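Possible translation initiation inhibitor (Rhodopseudomonas palustris, PDB 3LME) is of unestablished function but belongs to the YjgF-like (endoribonuclease L-PSP) family of small, trimeric alpha/beta proteins. Local coordinates at residues A50-M55 with G117-I122; R54-M59 with K92-I97. The protein carries 1 engineered substitution. All blocks are in the same frame, centred on the assembly; numbering follows the deposited sequence.

How the contacts relate
Helix 48-64 supplies one side of both contacts, which share Arg-54 and Met-55 and lie with their centres about 9 Å apart. Contact 1 sets this helix against the start of strand 120-127 and the loop before it, contact 2 sets it beside helix 83-98, the other helix of the fold. Both are largely buried, but contact 1 changes character along its length, from a salt bridge at the loop to methionine and isoleucine packing over the sheet. Contact 2 is the smaller, with no hydrogen bond between its segments, and rests on one phenylalanine. They merge where Ile-122 CD1 packs 3.5 Å from Phe-56 CE1.

Contact 1: residues A50-M55 with G117-I122; sequences ARIRRM and GDIAEI
Arg-51 and Asp-118 reach toward each other tip to tip, closing a salt bridge between the helix and the loop that leads into strand 120-127. Arg-51 NE lies 3.1 Å from Asp-118 OD1, but the hydrogen bond is weak, with an N-H...O angle of only 129°, and the guanidinium and carboxylate planes are turned 60° apart. Asp-118 OD1 has a second donor, the backbone N of Ile-119 at 2.7 Å, which it accepts through its anti lone pair. The other carboxylate oxygen, OD2, is hydrogen-bonded to His-35 ND1, while Arg-51 NH2 makes a weak bond to Val-45 O. The buried carboxylate is thus held at both oxygens.

Farther along, the contact turns apolar. Met-55 has CG anti to its backbone N (chi1 175°), bringing CG to 3.4 Å from Ile-122 CG2, and its SD lies 3.6 Å from Ala-120 CB. Ile-52 CG1 lies 4.2 Å from Ala-120 CB.

Helix 48-64 here runs nearly parallel to the strand, packed on one face of the sheet. Val-78 and Val-80 of strand 73-80 extend this apolar layer, and Val-89 and Val-93 of helix 83-98 touch Ile-52.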
ATOM      1  N   ALA A  50     -23.319  -6.718   4.542  1.00 48.31           N
ATOM      2  CA  ALA A  50     -23.508  -5.571   5.399  1.00 47.12           C
ATOM      3  C   ALA A  50     -22.153  -5.146   5.913  1.00 47.02           C
ATOM      4  O   ALA A  50     -21.882  -3.960   5.989  1.00 48.10           O
ATOM      5  CB  ALA A  50     -24.443  -5.912   6.542  1.00 46.43           C
ATOM      6  N   ARG A  51     -21.287  -6.108   6.236  1.00 46.82           N
ATOM      7  CA  ARG A  51     -19.958  -5.816   6.791  1.00 46.26           C
ATOM      8  C   ARG A  51     -19.076  -5.066   5.823  1.00 45.50           C
ATOM      9  O   ARG A  51     -18.466  -4.066   6.173  1.00 45.45           O
ATOM     10  CB  ARG A  51     -19.260  -7.099   7.161  1.00 46.51           C
ATOM     11  CG  ARG A  51     -18.062  -6.891   8.013  1.00 50.01           C
ATOM     12  CD  ARG A  51     -18.432  -6.804   9.485  1.00 57.43           C
ATOM     13  NE  ARG A  51     -17.469  -7.583  10.247  1.00 64.57           N
ATOM     14  CZ  ARG A  51     -17.685  -8.824  10.683  1.00 66.52           C
ATOM     15  NH1 ARG A  51     -16.722  -9.459  11.350  1.00 68.30           N
ATOM     16  NH2 ARG A  51     -18.862  -9.412  10.483  1.00 65.02           N
ATOM     17  N   ILE A  52     -19.019  -5.566   4.599  1.00 44.87           N
ATOM     18  CA  ILE A  52     -18.231  -4.970   3.566  1.00 44.24           C
ATOM     19  C   ILE A  52     -18.790  -3.630   3.101  1.00 44.80           C
ATOM     20  O   ILE A  52     -18.005  -2.663   2.941  1.00 45.48           O
ATOM     21  CB  ILE A  52     -18.055  -5.940   2.414  1.00 44.22           C
ATOM     22  CG1 ILE A  52     -16.965  -6.946   2.780  1.00 43.05           C
ATOM     23  CG2 ILE A  52     -17.666  -5.192   1.139  1.00 43.54           C
ATOM     24  CD1 ILE A  52     -17.048  -8.216   2.028  1.00 43.40           C
ATOM     25  N   ARG A  53     -20.115  -3.545   2.883  1.00 44.24           N
ATOM     26  CA  ARG A  53     -20.751  -2.247   2.548  1.00 43.79           C
ATOM     27  C   ARG A  53     -20.377  -1.201   3.615  1.00 43.01           C
ATOM     28  O   ARG A  53     -19.978  -0.073   3.290  1.00 42.64           O
ATOM     29  CB  ARG A  53     -22.277  -2.372   2.359  1.00 44.03           C
ATOM     30  CG  ARG A  53     -23.039  -1.050   2.093  1.00 45.94           C
ATOM     31  CD  ARG A  53     -22.398  -0.225   0.940  1.00 49.53           C
ATOM     32  NE  ARG A  53     -23.043   1.065   0.583  1.00 49.61           N
ATOM     33  CZ  ARG A  53     -24.025   1.207  -0.314  1.00 48.19           C
ATOM     34  NH1 ARG A  53     -24.518   0.142  -0.919  1.00 46.33           N
ATOM     35  NH2 ARG A  53     -24.522   2.412  -0.601  1.00 47.51           N
ATOM     36  N   ARG A  54     -20.430  -1.612   4.875  1.00 41.92           N
ATOM     37  CA  ARG A  54     -20.131  -0.715   5.965  1.00 41.89           C
ATOM     38  C   ARG A  54     -18.669  -0.303   6.019  1.00 41.41           C
ATOM     39  O   ARG A  54     -18.351   0.815   6.434  1.00 41.77           O
ATOM     40  CB  ARG A  54     -20.547  -1.337   7.291  1.00 42.39           C
ATOM     41  CG  ARG A  54     -20.512  -0.386   8.481  1.00 44.41           C
ATOM     42  CD  ARG A  54     -21.526   0.677   8.261  1.00 50.01           C
ATOM     43  NE  ARG A  54     -21.950   1.227   9.537  1.00 54.83           N
ATOM     44  CZ  ARG A  54     -23.073   0.904  10.169  1.00 54.76           C
ATOM     45  NH1 ARG A  54     -23.909   0.012   9.655  1.00 52.37           N
ATOM     46  NH2 ARG A  54     -23.344   1.482  11.336  1.00 58.37           N
ATOM     47  N   MET A  55     -17.776  -1.210   5.630  1.00 41.11           N
ATOM     48  CA  MET A  55     -16.354  -0.892   5.494  1.00 40.09           C
ATOM     49  C   MET A  55     -16.183   0.199   4.434  1.00 40.55           C
ATOM     50  O   MET A  55     -15.514   1.213   4.679  1.00 40.02           O
ATOM     51  CB  MET A  55     -15.572  -2.144   5.130  1.00 39.56           C
ATOM     52  CG  MET A  55     -14.081  -1.945   4.825  1.00 37.05           C
ATOM     53  SD  MET A  55     -13.343  -3.521   4.347  1.00 31.06           S
ATOM     54  CE  MET A  55     -14.043  -3.720   2.692  1.00 29.07           C
ATOM     55  N   GLY A 117     -10.203  -9.384  14.176  1.00 65.40           N
ATOM     56  CA  GLY A 117     -10.695 -10.685  13.701  1.00 63.50           C
ATOM     57  C   GLY A 117     -11.735 -10.505  12.606  1.00 62.30           C
ATOM     58  O   GLY A 117     -12.444 -11.454  12.245  1.00 61.80           O
ATOM     59  N   ASP A 118     -11.810  -9.269  12.085  1.00 60.91           N
ATOM     60  CA  ASP A 118     -12.701  -8.889  10.987  1.00 59.51           C
ATOM     61  C   ASP A 118     -12.385  -9.666   9.699  1.00 57.80           C
ATOM     62  O   ASP A 118     -11.309 -10.264   9.565  1.00 57.64           O
ATOM     63  CB  ASP A 118     -12.616  -7.373  10.738  1.00 60.08           C
ATOM     64  CG  ASP A 118     -13.944  -6.771  10.227  1.00 63.13           C
ATOM     65  OD1 ASP A 118     -14.548  -7.294   9.253  1.00 64.58           O
ATOM     66  OD2 ASP A 118     -14.394  -5.758  10.816  1.00 67.05           O
ATOM     67  N   ILE A 119     -13.329  -9.660   8.764  1.00 55.59           N
ATOM     68  CA  ILE A 119     -13.148 -10.333   7.484  1.00 53.70           C
ATOM     69  C   ILE A 119     -12.543  -9.485   6.358  1.00 52.34           C
ATOM     70  O   ILE A 119     -12.180 -10.014   5.325  1.00 52.61           O
ATOM     71  CB  ILE A 119     -14.459 -10.949   6.986  1.00 53.65           C
ATOM     72  CG1 ILE A 119     -15.419  -9.868   6.467  1.00 53.79           C
ATOM     73  CG2 ILE A 119     -15.067 -11.796   8.073  1.00 53.87           C
ATOM     74  CD1 ILE A 119     -16.694 -10.430   5.895  1.00 53.88           C
ATOM     75  N   ALA A 120     -12.431  -8.184   6.546  1.00 50.62           N
ATOM     76  CA  ALA A 120     -11.995  -7.301   5.478  1.00 49.76           C
ATOM     77  C   ALA A 120     -11.591  -5.953   6.034  1.00 49.63           C
ATOM     78  O   ALA A 120     -12.256  -5.412   6.919  1.00 49.89           O
ATOM     79  CB  ALA A 120     -13.083  -7.133   4.428  1.00 49.08           C
ATOM     80  N   GLU A 121     -10.499  -5.418   5.510  1.00 49.17           N
ATOM     81  CA  GLU A 121     -10.068  -4.084   5.856  1.00 49.63           C
ATOM     82  C   GLU A 121      -9.628  -3.423   4.553  1.00 49.53           C
ATOM     83  O   GLU A 121      -9.168  -4.117   3.645  1.00 49.50           O
ATOM     84  CB  GLU A 121      -8.921  -4.180   6.844  1.00 49.53           C
ATOM     85  CG  GLU A 121      -8.466  -2.866   7.428  1.00 51.74           C
ATOM     86  CD  GLU A 121      -7.611  -3.067   8.662  1.00 54.82           C
ATOM     87  OE1 GLU A 121      -6.964  -2.099   9.102  1.00 57.34           O
ATOM     88  OE2 GLU A 121      -7.585  -4.197   9.207  1.00 55.21           O
ATOM     89  N   ILE A 122      -9.796  -2.105   4.443  1.00 49.16           N
ATOM     90  CA  ILE A 122      -9.523  -1.434   3.176  1.00 49.42           C
ATOM     91  C   ILE A 122      -8.685  -0.195   3.355  1.00 48.68           C
ATOM     92  O   ILE A 122      -8.828   0.477   4.342  1.00 48.69           O
ATOM     93  CB  ILE A 122     -10.832  -1.136   2.352  1.00 49.88           C
ATOM     94  CG1 ILE A 122     -10.507  -0.550   0.969  1.00 49.64           C
ATOM     95  CG2 ILE A 122     -11.767  -0.164   3.081  1.00 51.73           C
ATOM     96  CD1 ILE A 122     -11.630  -0.670  -0.035  1.00 47.50           C
TER

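Contact 2: residues R54-M59 with K92-I97; sequences RMFDNM and KVQKDI
The ring of Phe-56 meets two residues of helix 83-98, Val-93 and Gln-94, in the pairing of the two helices of the YjgF-like alpha/beta fold, where both pack against the sheet. Val-93 CG1 is 3.7 Å from Phe-56 CD2. Farther round the ring, Gln-94 CG lies 3.9 Å from Phe-56 CZ and is also close to Phe-56 CE1. The Gln-94 side chain crosses the phenylalanine at about a right angle, although its amide plane is only 18° from that of the ring.

The short axes pass 10.9 Å apart at a crossing angle of -46°, and the contact between them is made by side chains alone. Phe-56 has CG beside its backbone N, anti to the carbonyl carbon (chi1 -82°), a placing of CG from which the ring reaches helix 83-98.

The polar ends find partners elsewhere. Gln-94 OE1 accepts a hydrogen bond from Arg-106 NH2 and is weakly bonded to Thr-18 OG1 of the third subunit, which places this helix near a subunit interface. Asp-57 OD1 forms a salt bridge with Arg-53 NE. Across the helix pair, at the root of the ring, Ile-97 CD1 packs 3.7 Å from Phe-56 CB.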
ATOM      1  N   ARG A  54     -20.430  -1.612   4.875  1.00 41.92           N
ATOM      2  CA  ARG A  54     -20.131  -0.715   5.965  1.00 41.89           C
ATOM      3  C   ARG A  54     -18.669  -0.303   6.019  1.00 41.41           C
ATOM      4  O   ARG A  54     -18.351   0.815   6.434  1.00 41.77           O
ATOM      5  CB  ARG A  54     -20.547  -1.337   7.291  1.00 42.39           C
ATOM      6  CG  ARG A  54     -20.512  -0.386   8.481  1.00 44.41           C
ATOM      7  CD  ARG A  54     -21.526   0.677   8.261  1.00 50.01           C
ATOM      8  NE  ARG A  54     -21.950   1.227   9.537  1.00 54.83           N
ATOM      9  CZ  ARG A  54     -23.073   0.904  10.169  1.00 54.76           C
ATOM     10  NH1 ARG A  54     -23.909   0.012   9.655  1.00 52.37           N
ATOM     11  NH2 ARG A  54     -23.344   1.482  11.336  1.00 58.37           N
ATOM     12  N   MET A  55     -17.776  -1.210   5.630  1.00 41.11           N
ATOM     13  CA  MET A  55     -16.354  -0.892   5.494  1.00 40.09           C
ATOM     14  C   MET A  55     -16.183   0.199   4.434  1.00 40.55           C
ATOM     15  O   MET A  55     -15.514   1.213   4.679  1.00 40.02           O
ATOM     16  CB  MET A  55     -15.572  -2.144   5.130  1.00 39.56           C
ATOM     17  CG  MET A  55     -14.081  -1.945   4.825  1.00 37.05           C
ATOM     18  SD  MET A  55     -13.343  -3.521   4.347  1.00 31.06           S
ATOM     19  CE  MET A  55     -14.043  -3.720   2.692  1.00 29.07           C
ATOM     20  N   PHE A  56     -16.835   0.020   3.282  1.00 41.17           N
ATOM     21  CA  PHE A  56     -16.789   1.050   2.244  1.00 41.80           C
ATOM     22  C   PHE A  56     -17.389   2.400   2.675  1.00 42.82           C
ATOM     23  O   PHE A  56     -16.766   3.455   2.459  1.00 43.19           O
ATOM     24  CB  PHE A  56     -17.436   0.555   0.978  1.00 41.32           C
ATOM     25  CG  PHE A  56     -16.542  -0.281   0.141  1.00 40.56           C
ATOM     26  CD1 PHE A  56     -15.621   0.303  -0.692  1.00 40.40           C
ATOM     27  CD2 PHE A  56     -16.625  -1.662   0.183  1.00 42.23           C
ATOM     28  CE1 PHE A  56     -14.801  -0.477  -1.488  1.00 42.48           C
ATOM     29  CE2 PHE A  56     -15.784  -2.476  -0.613  1.00 42.38           C
ATOM     30  CZ  PHE A  56     -14.881  -1.888  -1.437  1.00 42.03           C
ATOM     31  N   ASP A  57     -18.574   2.365   3.301  1.00 43.21           N
ATOM     32  CA  ASP A  57     -19.200   3.574   3.812  1.00 43.73           C
ATOM     33  C   ASP A  57     -18.293   4.279   4.850  1.00 43.96           C
ATOM     34  O   ASP A  57     -18.112   5.507   4.788  1.00 44.87           O
ATOM     35  CB  ASP A  57     -20.568   3.271   4.423  1.00 44.17           C
ATOM     36  CG  ASP A  57     -21.638   2.845   3.384  1.00 47.26           C
ATOM     37  OD1 ASP A  57     -21.491   3.043   2.147  1.00 49.35           O
ATOM     38  OD2 ASP A  57     -22.678   2.314   3.838  1.00 49.82           O
ATOM     39  N   ASN A  58     -17.715   3.544   5.801  1.00 42.87           N
ATOM     40  CA  ASN A  58     -16.825   4.202   6.730  1.00 42.50           C
ATOM     41  C   ASN A  58     -15.691   4.924   6.006  1.00 42.36           C
ATOM     42  O   ASN A  58     -15.365   6.062   6.354  1.00 42.78           O
ATOM     43  CB  ASN A  58     -16.218   3.226   7.724  1.00 43.32           C
ATOM     44  CG  ASN A  58     -17.174   2.795   8.796  1.00 43.55           C
ATOM     45  OD1 ASN A  58     -16.994   1.755   9.406  1.00 46.24           O
ATOM     46  ND2 ASN A  58     -18.180   3.586   9.045  1.00 48.18           N
ATOM     47  N   MET A  59     -15.074   4.246   5.029  1.00 41.73           N
ATOM     48  CA  MET A  59     -13.915   4.776   4.292  1.00 40.43           C
ATOM     49  C   MET A  59     -14.390   6.045   3.584  1.00 41.31           C
ATOM     50  O   MET A  59     -13.733   7.103   3.705  1.00 41.51           O
ATOM     51  CB  MET A  59     -13.327   3.734   3.295  1.00 39.38           C
ATOM     52  CG  MET A  59     -12.117   4.204   2.445  1.00 35.57           C
ATOM     53  SD  MET A  59     -11.634   3.255   0.961  1.00 28.65           S
ATOM     54  CE  MET A  59     -13.123   3.270  -0.040  1.00 28.14           C
ATOM     55  N   LYS A  92     -19.803  -7.170  -5.682  1.00 45.21           N
ATOM     56  CA  LYS A  92     -21.196  -6.804  -5.563  1.00 45.71           C
ATOM     57  C   LYS A  92     -21.350  -5.427  -4.866  1.00 45.93           C
ATOM     58  O   LYS A  92     -22.102  -4.551  -5.321  1.00 45.94           O
ATOM     59  CB  LYS A  92     -21.916  -7.931  -4.825  1.00 45.89           C
ATOM     60  CG  LYS A  92     -23.209  -7.590  -4.191  1.00 48.15           C
ATOM     61  CD  LYS A  92     -24.405  -8.033  -5.035  1.00 53.61           C
ATOM     62  CE  LYS A  92     -25.577  -7.010  -4.890  1.00 56.35           C
ATOM     63  NZ  LYS A  92     -25.558  -6.155  -3.623  1.00 54.85           N
ATOM     64  N   VAL A  93     -20.617  -5.213  -3.782  1.00 45.47           N
ATOM     65  CA  VAL A  93     -20.745  -3.948  -3.078  1.00 45.24           C
ATOM     66  C   VAL A  93     -20.259  -2.770  -3.910  1.00 45.59           C
ATOM     67  O   VAL A  93     -20.852  -1.679  -3.866  1.00 45.35           O
ATOM     68  CB  VAL A  93     -20.068  -3.984  -1.722  1.00 45.15           C
ATOM     69  CG1 VAL A  93     -19.986  -2.584  -1.151  1.00 45.55           C
ATOM     70  CG2 VAL A  93     -20.864  -4.932  -0.765  1.00 44.80           C
ATOM     71  N   GLN A  94     -19.190  -2.993  -4.678  1.00 45.56           N
ATOM     72  CA  GLN A  94     -18.689  -1.957  -5.554  1.00 45.36           C
ATOM     73  C   GLN A  94     -19.665  -1.676  -6.710  1.00 45.65           C
ATOM     74  O   GLN A  94     -19.823  -0.531  -7.095  1.00 45.43           O
ATOM     75  CB  GLN A  94     -17.281  -2.266  -6.043  1.00 45.31           C
ATOM     76  CG  GLN A  94     -16.192  -1.935  -5.060  1.00 44.76           C
ATOM     77  CD  GLN A  94     -14.822  -1.934  -5.704  1.00 45.54           C
ATOM     78  OE1 GLN A  94     -14.225  -2.986  -5.947  1.00 47.39           O
ATOM     79  NE2 GLN A  94     -14.309  -0.750  -5.986  1.00 45.61           N
ATOM     80  N   LYS A  95     -20.338  -2.694  -7.249  1.00 46.22           N
ATOM     81  CA  LYS A  95     -21.405  -2.421  -8.233  1.00 47.07           C
ATOM     82  C   LYS A  95     -22.489  -1.529  -7.625  1.00 47.07           C
ATOM     83  O   LYS A  95     -23.056  -0.669  -8.300  1.00 46.65           O
ATOM     84  CB  LYS A  95     -22.037  -3.699  -8.782  1.00 47.21           C
ATOM     85  CG  LYS A  95     -21.383  -4.193 -10.075  1.00 49.75           C
ATOM     86  CD  LYS A  95     -21.961  -5.526 -10.510  1.00 53.97           C
ATOM     87  CE  LYS A  95     -20.921  -6.349 -11.286  1.00 57.47           C
ATOM     88  NZ  LYS A  95     -20.957  -6.129 -12.792  1.00 60.55           N
ATOM     89  N   ASP A  96     -22.759  -1.723  -6.338  1.00 47.13           N
ATOM     90  CA  ASP A  96     -23.794  -0.960  -5.679  1.00 47.56           C
ATOM     91  C   ASP A  96     -23.413   0.514  -5.561  1.00 47.22           C
ATOM     92  O   ASP A  96     -24.270   1.399  -5.629  1.00 47.02           O
ATOM     93  CB  ASP A  96     -24.046  -1.508  -4.279  1.00 48.06           C
ATOM     94  CG  ASP A  96     -24.937  -2.752  -4.256  1.00 50.72           C
ATOM     95  OD1 ASP A  96     -25.593  -3.112  -5.293  1.00 51.19           O
ATOM     96  OD2 ASP A  96     -24.964  -3.360  -3.144  1.00 52.01           O
ATOM     97  N   ILE A  97     -22.124   0.763  -5.366  1.00 46.59           N
ATOM     98  CA  ILE A  97     -21.657   2.091  -5.035  1.00 45.84           C
ATOM     99  C   ILE A  97     -21.302   2.842  -6.305  1.00 45.96           C
ATOM    100  O   ILE A  97     -21.724   3.978  -6.493  1.00 46.69           O
ATOM    101  CB  ILE A  97     -20.483   2.044  -4.004  1.00 45.62           C
ATOM    102  CG1 ILE A  97     -21.018   1.537  -2.656  1.00 45.49           C
ATOM    103  CG2 ILE A  97     -19.803   3.402  -3.860  1.00 43.65           C
ATOM    104  CD1 ILE A  97     -20.008   1.501  -1.548  1.00 44.68           C
TER